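Side-chain contacts in putative isocitrate dehydrogenase, NAD-dependent (PDB 6LKY), which binds NAD and probably oxidises isocitrate with it as cofactor: residues A283-L288 / R298-A303; I24-V29 / A332-V337; Y156-A161 / R190-E195. The protein carries 1 engineered substitution. One frame throughout, in Å; residues are numbered along the deposited sequence.

Two of the three contacts are neighbours and the third touches neither, although one large mixed sheet runs through the chain. Contacts 1 and 2 have centres 10 Å apart and touch directly: Arg299 NH1 lies 3.1 Å from Thr27 O and Arg299 NH2 3.3 Å from Val337 O, both probable hydrogen bonds. Along the chain, contact 1 is nested inside the loop that contact 2 closes between the N-terminal and C-terminal helices, and contact 3 lies within that loop too. The nearest atoms of contact 3 are about 6 Å from contact 1 and about 18 Å from contact 2, the centres 27 and 37 Å apart. All three lie away from the residues that bind NAD.

Contact 1: A283-L288 / R298-A303; sequences AGAMML and RRIERA
Ile300 meets the helix of residues 283-288 with two separate methyl groups. Its CD1 comes within 3.6 Å of Leu288 CD1, the two side chains crossing at about a right angle, while its CG2 rests 4.0 Å from the single methyl of Ala285. The first torsion of Ile300 (chi1 -72°) divides this labour: CG1 stands anti to the carbonyl carbon and carries the extended branch to Leu288, and CG2, anti to the backbone nitrogen, is turned to Ala285. Because alanine ends at CB, the backbones come close here, with Ala285 CA and Ile300 CA 6.1 Å apart.

Further contacts surround both partners. Leu288 also touches Val29 and Glu293, and Ile300 touches Thr27. Behind them, Ala283 and Met287 lie against strand 63-66 and Met286 against strand 248-252, so that helix 294-310 packs on helix 278-290, which in turn rests on the central sheet. Beside the contact Glu301 forms a salt bridge with Arg305 of its own helix. Between the segments themselves no hydrogen bond forms: these successive helices are joined here by buried methyl-to-methyl contact, which depends on shape rather than on charge.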
loop_
_atom_site.group_PDB
_atom_site.type_symbol
_atom_site.label_atom_id
_atom_site.label_comp_id
_atom_site.label_asym_id
_atom_site.label_seq_id
_atom_site.Cartn_x
_atom_site.Cartn_y
_atom_site.Cartn_z
ATOM N N ALA A 283 -11.554 19.549 4.344
ATOM C CA ALA A 283 -12.549 19.223 3.326
ATOM C C ALA A 283 -13.456 20.417 3.069
ATOM O O ALA A 283 -13.787 20.724 1.915
ATOM C CB ALA A 283 -13.370 17.994 3.746
ATOM N N GLY A 284 -13.860 21.102 4.141
ATOM C CA GLY A 284 -14.601 22.345 3.985
ATOM C C GLY A 284 -13.840 23.387 3.182
ATOM O O GLY A 284 -14.415 24.075 2.341
ATOM N N ALA A 285 -12.548 23.546 3.463
ATOM C CA ALA A 285 -11.739 24.476 2.671
ATOM C C ALA A 285 -11.777 24.114 1.188
ATOM O O ALA A 285 -11.990 24.981 0.326
ATOM C CB ALA A 285 -10.293 24.508 3.181
ATOM N N MET A 286 -11.566 22.829 0.871
ATOM C CA MET A 286 -11.577 22.403 -0.530
ATOM C C MET A 286 -12.932 22.680 -1.163
ATOM O O MET A 286 -13.015 23.127 -2.317
ATOM C CB MET A 286 -11.248 20.910 -0.642
ATOM C CG MET A 286 -9.854 20.497 -0.210
ATOM S SD MET A 286 -9.521 18.752 -0.600
ATOM C CE MET A 286 -9.256 18.874 -2.368
ATOM N N MET A 287 -14.008 22.425 -0.410
ATOM C CA MET A 287 -15.350 22.704 -0.901
ATOM C C MET A 287 -15.531 24.197 -1.175
ATOM O O MET A 287 -16.051 24.589 -2.227
ATOM C CB MET A 287 -16.383 22.214 0.115
ATOM C CG MET A 287 -17.829 22.370 -0.335
ATOM S SD MET A 287 -19.011 21.576 0.778
ATOM C CE MET A 287 -18.799 22.553 2.272
ATOM N N LEU A 288 -15.093 25.049 -0.240
ATOM C CA LEU A 288 -15.242 26.492 -0.432
ATOM C C LEU A 288 -14.506 26.953 -1.679
ATOM O O LEU A 288 -15.054 27.711 -2.487
ATOM C CB LEU A 288 -14.742 27.268 0.794
ATOM C CG LEU A 288 -15.586 27.156 2.072
ATOM C CD1 LEU A 288 -15.281 28.278 3.057
ATOM C CD2 LEU A 288 -17.063 27.112 1.746
ATOM N N ARG A 298 -8.701 29.830 1.894
ATOM C CA ARG A 298 -7.330 30.101 2.317
ATOM C C ARG A 298 -7.282 30.531 3.779
ATOM O O ARG A 298 -6.335 30.192 4.502
ATOM C CB ARG A 298 -6.707 31.164 1.410
ATOM C CG ARG A 298 -6.308 30.643 0.031
ATOM C CD ARG A 298 -5.541 31.690 -0.764
ATOM N NE ARG A 298 -6.414 32.743 -1.286
ATOM C CZ ARG A 298 -6.885 32.783 -2.531
ATOM N NH1 ARG A 298 -6.572 31.830 -3.402
ATOM N NH2 ARG A 298 -7.672 33.784 -2.908
ATOM N N ARG A 299 -8.294 31.283 4.229
ATOM C CA ARG A 299 -8.364 31.698 5.629
ATOM C C ARG A 299 -8.580 30.503 6.551
ATOM O O ARG A 299 -7.948 30.406 7.614
ATOM C CB ARG A 299 -9.469 32.744 5.811
ATOM C CG ARG A 299 -9.104 34.100 5.207
ATOM C CD ARG A 299 -10.299 35.045 5.107
ATOM N NE ARG A 299 -10.892 35.282 6.416
ATOM C CZ ARG A 299 -12.197 35.275 6.655
ATOM N NH1 ARG A 299 -13.044 35.074 5.658
ATOM N NH2 ARG A 299 -12.654 35.489 7.885
ATOM N N ILE A 300 -9.448 29.570 6.150
ATOM C CA ILE A 300 -9.606 28.337 6.918
ATOM C C ILE A 300 -8.269 27.610 7.021
ATOM O O ILE A 300 -7.850 27.182 8.109
ATOM C CB ILE A 300 -10.681 27.436 6.279
ATOM C CG1 ILE A 300 -12.076 28.008 6.495
ATOM C CG2 ILE A 300 -10.621 26.018 6.860
ATOM C CD1 ILE A 300 -13.158 27.233 5.765
ATOM N N GLU A 301 -7.569 27.471 5.887
ATOM C CA GLU A 301 -6.326 26.699 5.906
ATOM C C GLU A 301 -5.264 27.372 6.771
ATOM O O GLU A 301 -4.560 26.698 7.544
ATOM C CB GLU A 301 -5.820 26.484 4.480
ATOM C CG GLU A 301 -4.526 25.699 4.406
ATOM C CD GLU A 301 -4.196 25.228 3.000
ATOM O OE1 GLU A 301 -4.986 25.510 2.069
ATOM O OE2 GLU A 301 -3.144 24.574 2.828
ATOM N N ARG A 302 -5.136 28.700 6.647
ATOM C CA ARG A 302 -4.209 29.459 7.481
ATOM C C ARG A 302 -4.525 29.284 8.962
ATOM O O ARG A 302 -3.618 29.089 9.782
ATOM C CB ARG A 302 -4.259 30.940 7.087
ATOM C CG ARG A 302 -3.165 31.801 7.705
ATOM C CD ARG A 302 -3.160 33.223 7.151
ATOM N NE ARG A 302 -3.560 33.298 5.745
ATOM C CZ ARG A 302 -4.548 34.066 5.289
ATOM N NH1 ARG A 302 -5.243 34.826 6.128
ATOM N NH2 ARG A 302 -4.842 34.076 3.995
ATOM N N ALA A 303 -5.807 29.354 9.323
ATOM C CA ALA A 303 -6.200 29.201 10.722
ATOM C C ALA A 303 -5.840 27.814 11.254
ATOM O O ALA A 303 -5.334 27.675 12.381
ATOM C CB ALA A 303 -7.697 29.475 10.870
#

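Contact 2: I24-V29 / A332-V337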
loop_
_atom_site.group_PDB
_atom_site.type_symbol
_atom_site.label_atom_id
_atom_site.label_comp_id
_atom_site.label_asym_id
_atom_site.label_seq_id
_atom_site.Cartn_x
_atom_site.Cartn_y
_atom_site.Cartn_z
ATOM N N ILE A 24 -16.696 26.934 8.798
ATOM C CA ILE A 24 -17.143 27.513 7.537
ATOM C C ILE A 24 -17.956 28.771 7.812
ATOM O O ILE A 24 -17.720 29.830 7.213
ATOM C CB ILE A 24 -17.934 26.477 6.716
ATOM C CG1 ILE A 24 -16.985 25.401 6.160
ATOM C CG2 ILE A 24 -18.705 27.156 5.587
ATOM C CD1 ILE A 24 -17.698 24.133 5.692
ATOM N N GLU A 25 -18.865 28.703 8.787
ATOM C CA GLU A 25 -19.701 29.866 9.031
ATOM C C GLU A 25 -18.878 31.006 9.600
ATOM O O GLU A 25 -19.203 32.174 9.359
ATOM C CB GLU A 25 -20.881 29.493 9.927
ATOM C CG GLU A 25 -22.056 28.946 9.103
ATOM C CD GLU A 25 -23.043 28.130 9.917
ATOM O OE1 GLU A 25 -22.825 27.980 11.139
ATOM O OE2 GLU A 25 -24.030 27.628 9.327
ATOM N N ALA A 26 -17.780 30.692 10.300
ATOM C CA ALA A 26 -16.942 31.758 10.825
ATOM C C ALA A 26 -16.323 32.599 9.716
ATOM O O ALA A 26 -15.951 33.747 9.970
ATOM C CB ALA A 26 -15.854 31.192 11.731
ATOM N N THR A 27 -16.215 32.063 8.494
ATOM C CA THR A 27 -15.616 32.826 7.402
ATOM C C THR A 27 -16.560 33.870 6.825
ATOM O O THR A 27 -16.110 34.743 6.077
ATOM C CB THR A 27 -15.183 31.905 6.259
ATOM O OG1 THR A 27 -16.351 31.321 5.670
ATOM C CG2 THR A 27 -14.255 30.809 6.752
ATOM N N GLY A 28 -17.852 33.788 7.139
ATOM C CA GLY A 28 -18.844 34.670 6.568
ATOM C C GLY A 28 -19.485 34.185 5.289
ATOM O O GLY A 28 -20.395 34.855 4.782
ATOM N N VAL A 29 -19.063 33.037 4.758
ATOM C CA VAL A 29 -19.704 32.490 3.569
ATOM C C VAL A 29 -21.134 32.076 3.892
ATOM O O VAL A 29 -21.427 31.553 4.976
ATOM C CB VAL A 29 -18.885 31.317 3.004
ATOM C CG1 VAL A 29 -19.446 30.877 1.668
ATOM C CG2 VAL A 29 -17.446 31.753 2.817
ATOM N N ALA A 332 -10.572 27.003 18.764
ATOM C CA ALA A 332 -9.291 27.636 18.432
ATOM C C ALA A 332 -9.214 27.995 16.953
ATOM O O ALA A 332 -8.812 29.115 16.580
ATOM C CB ALA A 332 -8.120 26.724 18.814
ATOM N N ILE A 333 -9.649 27.073 16.095
ATOM C CA ILE A 333 -9.610 27.354 14.671
ATOM C C ILE A 333 -10.595 28.463 14.319
ATOM O O ILE A 333 -10.297 29.303 13.472
ATOM C CB ILE A 333 -9.854 26.070 13.849
ATOM C CG1 ILE A 333 -8.719 25.069 14.074
ATOM C CG2 ILE A 333 -9.903 26.388 12.340
ATOM C CD1 ILE A 333 -9.053 23.648 13.637
ATOM N N VAL A 334 -11.786 28.470 14.929
ATOM C CA VAL A 334 -12.768 29.527 14.662
ATOM C C VAL A 334 -12.187 30.888 15.025
ATOM O O VAL A 334 -12.225 31.849 14.233
ATOM C CB VAL A 334 -14.072 29.239 15.437
ATOM C CG1 VAL A 334 -14.925 30.495 15.569
ATOM C CG2 VAL A 334 -14.872 28.109 14.771
ATOM N N GLU A 335 -11.560 30.959 16.198
ATOM C CA GLU A 335 -10.978 32.210 16.657
ATOM C C GLU A 335 -9.885 32.690 15.706
ATOM O O GLU A 335 -9.784 33.893 15.429
ATOM C CB GLU A 335 -10.428 32.021 18.072
ATOM C CG GLU A 335 -11.518 31.885 19.157
ATOM C CD GLU A 335 -11.004 31.302 20.468
ATOM O OE1 GLU A 335 -11.843 30.987 21.348
ATOM O OE2 GLU A 335 -9.770 31.156 20.615
ATOM N N ARG A 336 -9.052 31.759 15.197
ATOM C CA ARG A 336 -7.992 32.123 14.246
ATOM C C ARG A 336 -8.539 32.501 12.874
ATOM O O ARG A 336 -8.057 33.458 12.255
ATOM C CB ARG A 336 -6.999 30.977 14.091
ATOM C CG ARG A 336 -6.232 30.665 15.330
ATOM C CD ARG A 336 -4.915 31.400 15.352
ATOM N NE ARG A 336 -5.035 32.725 15.948
ATOM C CZ ARG A 336 -4.139 33.695 15.808
ATOM N NH1 ARG A 336 -3.047 33.499 15.079
ATOM N NH2 ARG A 336 -4.333 34.866 16.404
ATOM N N VAL A 337 -9.568 31.790 12.399
ATOM C CA VAL A 337 -10.200 32.143 11.132
ATOM C C VAL A 337 -10.608 33.582 11.213
ATOM O O VAL A 337 -10.700 34.304 10.209
ATOM C CB VAL A 337 -11.454 31.280 10.866
ATOM C CG1 VAL A 337 -12.374 31.942 9.811
ATOM C CG2 VAL A 337 -11.104 29.888 10.424
#
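Thr27, whose methyl meets Val337 across the contact, takes hold of Ile24 O with two donors. Its backbone N lies 3.0 Å from that oxygen, and its OG1 approaches in the carbonyl plane with a C=O...donor angle of 154°, at 2.5 Å, a distance short enough to be taken with caution. A weak bond from Val29 N to Thr27 OG1 adds a further tie around the turn at the helix end, where Gly28 has the positive phi (90°) that suits glycine.

With OG1 drawn back to its own helix, between the backbone N and the carbonyl carbon (chi1 66°), CG2 is the branch that faces Val337, and it lies 3.8 Å from Val337 CG1. The same CG1 of Val337 also comes 4.0 Å from the CB of Ala26, which in turn touches Val334 CG1 at a like distance. One small alanine is thus received by two valines a helical turn apart. The direct side-chain contacts are apolar, while Arg299 of helix 294-310 bridges the segments by donating to Thr27 O and Val337 O.

Outside the pair, Val23 of helix 13-26 extends this surface to Ile333, Val334 and Val337. Val337 also faces Ala303 of helix 294-310, while Ile24 and Ile333 reach Met287 and Ile281 of helix 278-290; the N-terminal and C-terminal helices therefore close together over that helical pair.

Contact 3: Y156-A161 / R190-E195; sequences YAFDYA and REIAKE
A first torsion that sets CG anti to the carbonyl carbon (chi1 -80°) sends the ring of Phe158 out from its helix toward Ile192 and Ala193, and the same first torsion in Ile192 leaves CG2 anti to the backbone N, where it meets that ring. CG2 lies 3.9 Å from Phe158 CD2, near the ring's root, and the two side chains run at a slant to one another. The far end of the ring is engaged by the next residue: Phe158 CZ comes 3.7 Å from Ala193 CA and 3.8 Å from its CB, so the aromatic end presses on backbone as well as on a methyl.

The ring also stacks with that of Tyr196, whose OH hydrogen-bonds to Asp159 OD1 and so ties helix 147-163 to the chain that follows helix 181-193. Glu195 forms a salt bridge with Arg155 of helix 147-163. Replacing Phe158 with an alanine would probably open a gap beside Ile192 and Ala193 and leave Tyr196 without its stacking partner.

Ala193 leans on Phe201 of strand 200-205, while Tyr156 and Ala157 face strand 111-117. Helix 181-193 is the crossover of a beta-alpha-beta unit linking parallel strands 168-173 and 200-205, and Phe158 binds it to helix 147-163, a helix-against-helix packing on one face of an alpha/beta sheet.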
loop_
_atom_site.group_PDB
_atom_site.type_symbol
_atom_site.label_atom_id
_atom_site.label_comp_id
_atom_site.label_asym_id
_atom_site.label_seq_id
_atom_site.Cartn_x
_atom_site.Cartn_y
_atom_site.Cartn_z
ATOM N N TYR A 156 -7.588 14.249 -16.253
ATOM C CA TYR A 156 -7.829 15.078 -15.076
ATOM C C TYR A 156 -6.537 15.336 -14.321
ATOM O O TYR A 156 -6.309 16.453 -13.848
ATOM C CB TYR A 156 -8.858 14.452 -14.129
ATOM C CG TYR A 156 -9.199 15.380 -12.967
ATOM C CD1 TYR A 156 -8.336 15.531 -11.892
ATOM C CD2 TYR A 156 -10.372 16.120 -12.966
ATOM C CE1 TYR A 156 -8.622 16.389 -10.857
ATOM C CE2 TYR A 156 -10.678 16.975 -11.923
ATOM C CZ TYR A 156 -9.794 17.109 -10.879
ATOM O OH TYR A 156 -10.079 17.960 -9.832
ATOM N N ALA A 157 -5.687 14.312 -14.178
ATOM C CA ALA A 157 -4.443 14.506 -13.437
ATOM C C ALA A 157 -3.532 15.519 -14.138
ATOM O O ALA A 157 -2.947 16.394 -13.491
ATOM C CB ALA A 157 -3.719 13.166 -13.243
ATOM N N PHE A 158 -3.396 15.411 -15.461
ATOM C CA PHE A 158 -2.550 16.377 -16.179
ATOM C C PHE A 158 -3.137 17.792 -16.143
ATOM O O PHE A 158 -2.403 18.770 -15.922
ATOM C CB PHE A 158 -2.336 15.925 -17.621
ATOM C CG PHE A 158 -1.272 14.870 -17.773
ATOM C CD1 PHE A 158 0.065 15.205 -17.725
ATOM C CD2 PHE A 158 -1.614 13.548 -17.974
ATOM C CE1 PHE A 158 1.044 14.239 -17.880
ATOM C CE2 PHE A 158 -0.640 12.573 -18.119
ATOM C CZ PHE A 158 0.689 12.922 -18.076
ATOM N N ASP A 159 -4.451 17.925 -16.381
ATOM C CA ASP A 159 -5.099 19.234 -16.303
ATOM C C ASP A 159 -4.944 19.833 -14.915
ATOM O O ASP A 159 -4.698 21.038 -14.777
ATOM C CB ASP A 159 -6.585 19.138 -16.663
ATOM C CG ASP A 159 -6.816 18.797 -18.116
ATOM O OD1 ASP A 159 -5.853 18.878 -18.903
ATOM O OD2 ASP A 159 -7.962 18.440 -18.477
ATOM N N TYR A 160 -5.067 19.004 -13.872
ATOM C CA TYR A 160 -4.900 19.490 -12.509
ATOM C C TYR A 160 -3.478 19.961 -12.279
ATOM O O TYR A 160 -3.261 21.001 -11.650
ATOM C CB TYR A 160 -5.264 18.395 -11.502
ATOM C CG TYR A 160 -5.011 18.781 -10.050
ATOM C CD1 TYR A 160 -3.745 18.632 -9.467
ATOM C CD2 TYR A 160 -6.035 19.300 -9.267
ATOM C CE1 TYR A 160 -3.517 19.006 -8.147
ATOM C CE2 TYR A 160 -5.820 19.665 -7.950
ATOM C CZ TYR A 160 -4.568 19.515 -7.398
ATOM O OH TYR A 160 -4.382 19.873 -6.090
ATOM N N ALA A 161 -2.498 19.195 -12.762
ATOM C CA ALA A 161 -1.102 19.608 -12.652
ATOM C C ALA A 161 -0.867 20.972 -13.306
ATOM O O ALA A 161 -0.184 21.827 -12.733
ATOM C CB ALA A 161 -0.195 18.537 -13.264
ATOM N N ARG A 190 0.572 6.601 -21.013
ATOM C CA ARG A 190 1.696 6.944 -21.883
ATOM C C ARG A 190 1.229 7.676 -23.133
ATOM O O ARG A 190 1.886 8.620 -23.588
ATOM C CB ARG A 190 2.484 5.690 -22.260
ATOM C CG ARG A 190 3.277 5.168 -21.088
ATOM C CD ARG A 190 3.983 3.877 -21.379
ATOM N NE ARG A 190 4.935 3.607 -20.311
ATOM C CZ ARG A 190 5.553 2.447 -20.136
ATOM N NH1 ARG A 190 5.306 1.431 -20.953
ATOM N NH2 ARG A 190 6.410 2.301 -19.139
ATOM N N GLU A 191 0.092 7.266 -23.697
ATOM C CA GLU A 191 -0.402 7.968 -24.878
ATOM C C GLU A 191 -0.822 9.391 -24.526
ATOM O O GLU A 191 -0.441 10.349 -25.207
ATOM C CB GLU A 191 -1.552 7.187 -25.520
ATOM C CG GLU A 191 -1.057 6.008 -26.347
ATOM C CD GLU A 191 -2.137 4.970 -26.653
ATOM O OE1 GLU A 191 -1.772 3.891 -27.170
ATOM O OE2 GLU A 191 -3.335 5.221 -26.375
ATOM N N ILE A 192 -1.556 9.556 -23.424
ATOM C CA ILE A 192 -2.065 10.878 -23.065
ATOM C C ILE A 192 -0.938 11.818 -22.647
ATOM O O ILE A 192 -1.031 13.037 -22.851
ATOM C CB ILE A 192 -3.135 10.728 -21.965
ATOM C CG1 ILE A 192 -4.447 10.212 -22.576
ATOM C CG2 ILE A 192 -3.332 12.043 -21.178
ATOM C CD1 ILE A 192 -5.519 9.878 -21.561
ATOM N N ALA A 193 0.153 11.278 -22.087
ATOM C CA ALA A 193 1.257 12.125 -21.643
ATOM C C ALA A 193 1.836 12.947 -22.789
ATOM O O ALA A 193 2.349 14.053 -22.563
ATOM C CB ALA A 193 2.354 11.268 -21.006
ATOM N N LYS A 194 1.772 12.426 -24.016
ATOM C CA LYS A 194 2.320 13.134 -25.166
ATOM C C LYS A 194 1.493 14.358 -25.535
ATOM O O LYS A 194 1.996 15.245 -26.231
ATOM C CB LYS A 194 2.463 12.162 -26.337
ATOM C CG LYS A 194 3.502 11.066 -26.026
ATOM C CD LYS A 194 3.839 10.167 -27.213
ATOM C CE LYS A 194 2.612 9.477 -27.770
ATOM N NZ LYS A 194 2.974 8.165 -28.371
ATOM N N GLU A 195 0.246 14.435 -25.071
ATOM C CA GLU A 195 -0.556 15.638 -25.220
ATOM C C GLU A 195 -0.160 16.735 -24.238
ATOM O O GLU A 195 -0.741 17.823 -24.290
ATOM C CB GLU A 195 -2.038 15.314 -25.032
ATOM C CG GLU A 195 -2.591 14.313 -26.023
ATOM C CD GLU A 195 -3.963 13.790 -25.620
ATOM O OE1 GLU A 195 -4.637 14.425 -24.769
ATOM O OE2 GLU A 195 -4.356 12.724 -26.143
#